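Local structure of sensor protein (3MXQ) at residues A34-K46 against E60-P72. The protein is probably a sensor histidine kinase that uses ATP to phosphorylate a histidine, this chain being its PAS sensor domain. Numbering follows the deposited sequence.
Sequences ALCIVRNDYVIVK and ETMQGKNILELFP
In the PAS fold, the short helices that follow the first beta hairpin fold back against it, and here the end of a type II turn (Met62 to Lys65) and the residues after it, Gly64 to Ile67, pair with Tyr42 to Ile44 at the start of the hairpin's outer strand. Val43 and Asn66 form a single beta bridge. Round it, Ile67 N donates to Tyr42 O, Ile44 N to Lys65 O, and Gly64 N to Ile44 O, all three nearly straight and 2.7 to 2.9 Å long. Gln63 adds a side-chain bond: its chain, bent at chi2 (-121°), brings NE2 to Val45 O, which lies tilted out of the Gln63 amide plane. This bond is more bent, 137° at the hydrogen.

Beside these backbone bonds, Ile44 is the apolar link. With CG1 set beside its backbone N (chi1 -67°), it crosses Ile67 at about a right angle, CG1 to CG1 at 3.5 Å, while its CD1 touches both Met62 CE (the selenomethionine methyl) and Leu70 CD1, which lie to the same side of it. Leu78 of helix 75-88 also packs on Ile67.

At the hairpin turn, Leu68 CD1 sits over one face of the Tyr42 ring, 3.7 Å from its centroid, a CH-pi contact; Asn40 O lies over the opposite face. The ring's hydroxyl reaches on to Asp83 of helix 75-88. Asn66, the N-cap of helix 67-70, accepts from Leu68 N through OD1 (2.7 Å) while that same oxygen rests 3.2 Å from Tyr42 CB.

Backbone groups of the hairpin, Tyr42 O, Ile44 N and Ile44 O, thus find partners in an irregular segment, and Gln63 serves Val45 O. Ile67 against Leu78, and Tyr42 through its ring packing and its bond to Asp83, link the hairpin and helix 67-70 to helix 75-88.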
# COMPACT_ATOMS: atom_id res chain seq x y z
N ALA A 34 -4.77 -12.38 -4.29
CA ALA A 34 -3.93 -13.55 -4.37
C ALA A 34 -2.95 -13.35 -5.52
O ALA A 34 -3.29 -12.77 -6.55
CB ALA A 34 -4.76 -14.77 -4.60
N LEU A 35 -1.73 -13.83 -5.32
CA LEU A 35 -0.67 -13.66 -6.30
C LEU A 35 0.17 -14.90 -6.41
O LEU A 35 0.59 -15.46 -5.39
CB LEU A 35 0.23 -12.47 -5.96
CG LEU A 35 1.39 -12.32 -6.94
CD1 LEU A 35 1.53 -10.89 -7.48
CD2 LEU A 35 2.70 -12.84 -6.34
N CYS A 36 0.45 -15.30 -7.64
CA CYS A 36 1.17 -16.53 -7.92
C CYS A 36 2.04 -16.38 -9.15
O CYS A 36 1.57 -15.91 -10.18
CB CYS A 36 0.14 -17.62 -8.16
SG CYS A 36 0.88 -19.18 -8.50
N ILE A 37 3.31 -16.75 -9.08
CA ILE A 37 4.14 -16.75 -10.29
C ILE A 37 4.34 -18.18 -10.73
O ILE A 37 4.68 -19.06 -9.93
CB ILE A 37 5.57 -16.11 -10.10
CG1 ILE A 37 5.56 -14.85 -9.23
CG2 ILE A 37 6.23 -15.84 -11.46
CD1 ILE A 37 4.88 -13.65 -9.85
N VAL A 38 4.16 -18.43 -12.03
CA VAL A 38 4.41 -19.76 -12.55
C VAL A 38 5.42 -19.76 -13.68
O VAL A 38 5.48 -18.83 -14.47
CB VAL A 38 3.11 -20.45 -12.98
CG1 VAL A 38 2.10 -20.31 -11.88
CG2 VAL A 38 2.56 -19.85 -14.26
N ARG A 39 6.22 -20.81 -13.72
CA ARG A 39 7.13 -21.05 -14.81
C ARG A 39 6.28 -21.33 -16.05
O ARG A 39 5.06 -21.47 -15.94
CB ARG A 39 8.00 -22.25 -14.45
CG ARG A 39 9.46 -22.09 -14.78
CD ARG A 39 10.31 -23.03 -13.93
NE ARG A 39 10.07 -24.45 -14.20
CZ ARG A 39 10.35 -25.44 -13.35
NH1 ARG A 39 10.86 -25.18 -12.16
NH2 ARG A 39 10.10 -26.70 -13.69
N ASN A 40 6.89 -21.39 -17.23
CA ASN A 40 6.09 -21.60 -18.43
C ASN A 40 5.65 -23.06 -18.62
O ASN A 40 4.92 -23.37 -19.56
CB ASN A 40 6.76 -21.03 -19.69
CG ASN A 40 8.13 -21.64 -19.99
OD1 ASN A 40 8.52 -22.67 -19.43
ND2 ASN A 40 8.86 -21.00 -20.89
N ASP A 41 6.10 -23.92 -17.72
CA ASP A 41 5.67 -25.32 -17.67
C ASP A 41 4.70 -25.53 -16.51
O ASP A 41 4.49 -26.65 -16.05
CB ASP A 41 6.88 -26.27 -17.56
CG ASP A 41 7.72 -26.01 -16.33
OD1 ASP A 41 8.54 -26.88 -15.98
OD2 ASP A 41 7.59 -24.93 -15.70
N TYR A 42 4.13 -24.42 -16.04
CA TYR A 42 3.04 -24.39 -15.06
C TYR A 42 3.47 -24.66 -13.61
O TYR A 42 2.64 -24.70 -12.70
CB TYR A 42 1.87 -25.26 -15.51
CG TYR A 42 1.54 -25.07 -16.98
CD1 TYR A 42 0.94 -23.89 -17.44
CD2 TYR A 42 1.87 -26.04 -17.91
CE1 TYR A 42 0.66 -23.71 -18.80
CE2 TYR A 42 1.60 -25.87 -19.26
CZ TYR A 42 1.00 -24.71 -19.71
OH TYR A 42 0.75 -24.59 -21.06
N VAL A 43 4.77 -24.81 -13.40
CA VAL A 43 5.34 -25.07 -12.09
C VAL A 43 5.35 -23.79 -11.25
O VAL A 43 5.83 -22.75 -11.72
CB VAL A 43 6.76 -25.66 -12.20
CG1 VAL A 43 7.34 -25.94 -10.83
CG2 VAL A 43 6.74 -26.94 -13.02
N ILE A 44 4.82 -23.86 -10.03
CA ILE A 44 4.73 -22.70 -9.15
C ILE A 44 6.08 -22.30 -8.58
O ILE A 44 6.82 -23.12 -8.04
CB ILE A 44 3.70 -22.90 -8.02
CG1 ILE A 44 2.30 -22.99 -8.61
CG2 ILE A 44 3.77 -21.76 -7.01
CD1 ILE A 44 1.33 -23.74 -7.75
N VAL A 45 6.39 -21.02 -8.71
CA VAL A 45 7.69 -20.51 -8.31
C VAL A 45 7.59 -19.68 -7.04
O VAL A 45 8.40 -19.81 -6.15
CB VAL A 45 8.31 -19.68 -9.45
CG1 VAL A 45 9.58 -18.99 -8.99
CG2 VAL A 45 8.59 -20.57 -10.65
N LYS A 46 6.58 -18.81 -6.97
CA LYS A 46 6.39 -17.92 -5.84
C LYS A 46 4.91 -17.74 -5.61
O LYS A 46 4.12 -17.78 -6.56
CB LYS A 46 7.04 -16.55 -6.12
CG LYS A 46 6.51 -15.40 -5.24
CD LYS A 46 7.41 -14.18 -5.31
CE LYS A 46 7.15 -13.22 -4.15
NZ LYS A 46 7.79 -13.68 -2.88
N GLU A 60 4.89 -23.71 1.46
CA GLU A 60 5.99 -24.67 1.42
C GLU A 60 5.67 -25.82 0.46
O GLU A 60 6.50 -26.19 -0.37
CB GLU A 60 6.30 -25.20 2.82
N THR A 61 4.45 -26.36 0.57
CA THR A 61 4.01 -27.52 -0.19
C THR A 61 3.83 -27.22 -1.69
O THR A 61 4.11 -28.08 -2.53
CB THR A 61 2.66 -28.08 0.37
OG1 THR A 61 2.71 -28.15 1.80
CG2 THR A 61 2.36 -29.45 -0.19
N MSE A 62 3.38 -26.01 -2.00
CA MSE A 62 3.02 -25.63 -3.36
C MSE A 62 4.20 -25.36 -4.28
O MSE A 62 4.09 -25.51 -5.48
CB MSE A 62 2.13 -24.40 -3.36
CG MSE A 62 0.83 -24.57 -2.64
SE MSE A 62 -0.39 -23.12 -3.06
CE MSE A 62 -0.87 -23.63 -4.86
N GLN A 63 5.31 -24.92 -3.71
CA GLN A 63 6.42 -24.46 -4.52
C GLN A 63 7.10 -25.63 -5.22
O GLN A 63 7.39 -26.65 -4.60
CB GLN A 63 7.43 -23.69 -3.66
CG GLN A 63 7.96 -22.43 -4.30
CD GLN A 63 9.46 -22.44 -4.45
OE1 GLN A 63 10.17 -23.04 -3.64
NE2 GLN A 63 9.96 -21.80 -5.49
N GLY A 64 7.35 -25.47 -6.52
CA GLY A 64 7.95 -26.53 -7.32
C GLY A 64 6.96 -27.59 -7.73
O GLY A 64 7.32 -28.74 -7.98
N LYS A 65 5.69 -27.20 -7.80
CA LYS A 65 4.60 -28.07 -8.24
C LYS A 65 3.77 -27.39 -9.32
O LYS A 65 3.68 -26.17 -9.36
CB LYS A 65 3.71 -28.45 -7.06
CG LYS A 65 4.41 -29.30 -6.01
CD LYS A 65 3.41 -29.98 -5.11
CE LYS A 65 4.02 -31.20 -4.42
NZ LYS A 65 5.14 -30.80 -3.54
N ASN A 66 3.15 -28.20 -10.17
CA ASN A 66 2.33 -27.74 -11.28
C ASN A 66 0.94 -27.24 -10.81
O ASN A 66 0.21 -27.99 -10.17
CB ASN A 66 2.19 -28.88 -12.29
CG ASN A 66 1.49 -28.48 -13.58
OD1 ASN A 66 0.67 -27.55 -13.62
ND2 ASN A 66 1.79 -29.20 -14.64
N ILE A 67 0.58 -26.00 -11.15
CA ILE A 67 -0.72 -25.45 -10.76
C ILE A 67 -1.86 -26.30 -11.28
O ILE A 67 -2.87 -26.49 -10.61
CB ILE A 67 -0.99 -24.05 -11.33
CG1 ILE A 67 0.28 -23.24 -11.41
CG2 ILE A 67 -1.95 -23.26 -10.44
CD1 ILE A 67 -0.02 -21.80 -11.72
N LEU A 68 -1.68 -26.78 -12.50
CA LEU A 68 -2.70 -27.55 -13.20
C LEU A 68 -2.97 -28.85 -12.47
O LEU A 68 -4.10 -29.33 -12.47
CB LEU A 68 -2.30 -27.79 -14.66
CG LEU A 68 -2.05 -26.51 -15.49
CD1 LEU A 68 -1.52 -26.84 -16.86
CD2 LEU A 68 -3.29 -25.65 -15.62
N GLU A 69 -1.96 -29.41 -11.81
CA GLU A 69 -2.15 -30.60 -10.99
C GLU A 69 -2.74 -30.29 -9.61
O GLU A 69 -3.51 -31.09 -9.07
CB GLU A 69 -0.85 -31.40 -10.86
CG GLU A 69 -0.35 -31.96 -12.19
CD GLU A 69 1.05 -32.57 -12.10
OE1 GLU A 69 1.85 -32.16 -11.22
OE2 GLU A 69 1.36 -33.46 -12.93
N LEU A 70 -2.41 -29.12 -9.07
CA LEU A 70 -2.85 -28.73 -7.73
C LEU A 70 -4.30 -28.28 -7.70
O LEU A 70 -4.96 -28.37 -6.67
CB LEU A 70 -1.95 -27.65 -7.14
CG LEU A 70 -0.61 -28.12 -6.57
CD1 LEU A 70 0.30 -26.95 -6.25
CD2 LEU A 70 -0.79 -28.99 -5.32
N PHE A 71 -4.80 -27.81 -8.83
CA PHE A 71 -6.18 -27.35 -8.90
C PHE A 71 -6.89 -27.91 -10.11
O PHE A 71 -7.39 -27.15 -10.92
CB PHE A 71 -6.23 -25.82 -8.93
CG PHE A 71 -5.57 -25.19 -7.76
CD1 PHE A 71 -4.29 -24.65 -7.87
CD2 PHE A 71 -6.22 -25.14 -6.53
CE1 PHE A 71 -3.67 -24.08 -6.78
CE2 PHE A 71 -5.60 -24.57 -5.42
CZ PHE A 71 -4.32 -24.04 -5.55
N PRO A 72 -6.96 -29.25 -10.21
CA PRO A 72 -7.37 -29.91 -11.45
C PRO A 72 -8.72 -29.45 -11.99
O PRO A 72 -8.86 -29.24 -13.19
CB PRO A 72 -7.40 -31.38 -11.06
CG PRO A 72 -7.50 -31.40 -9.58
CD PRO A 72 -6.73 -30.22 -9.13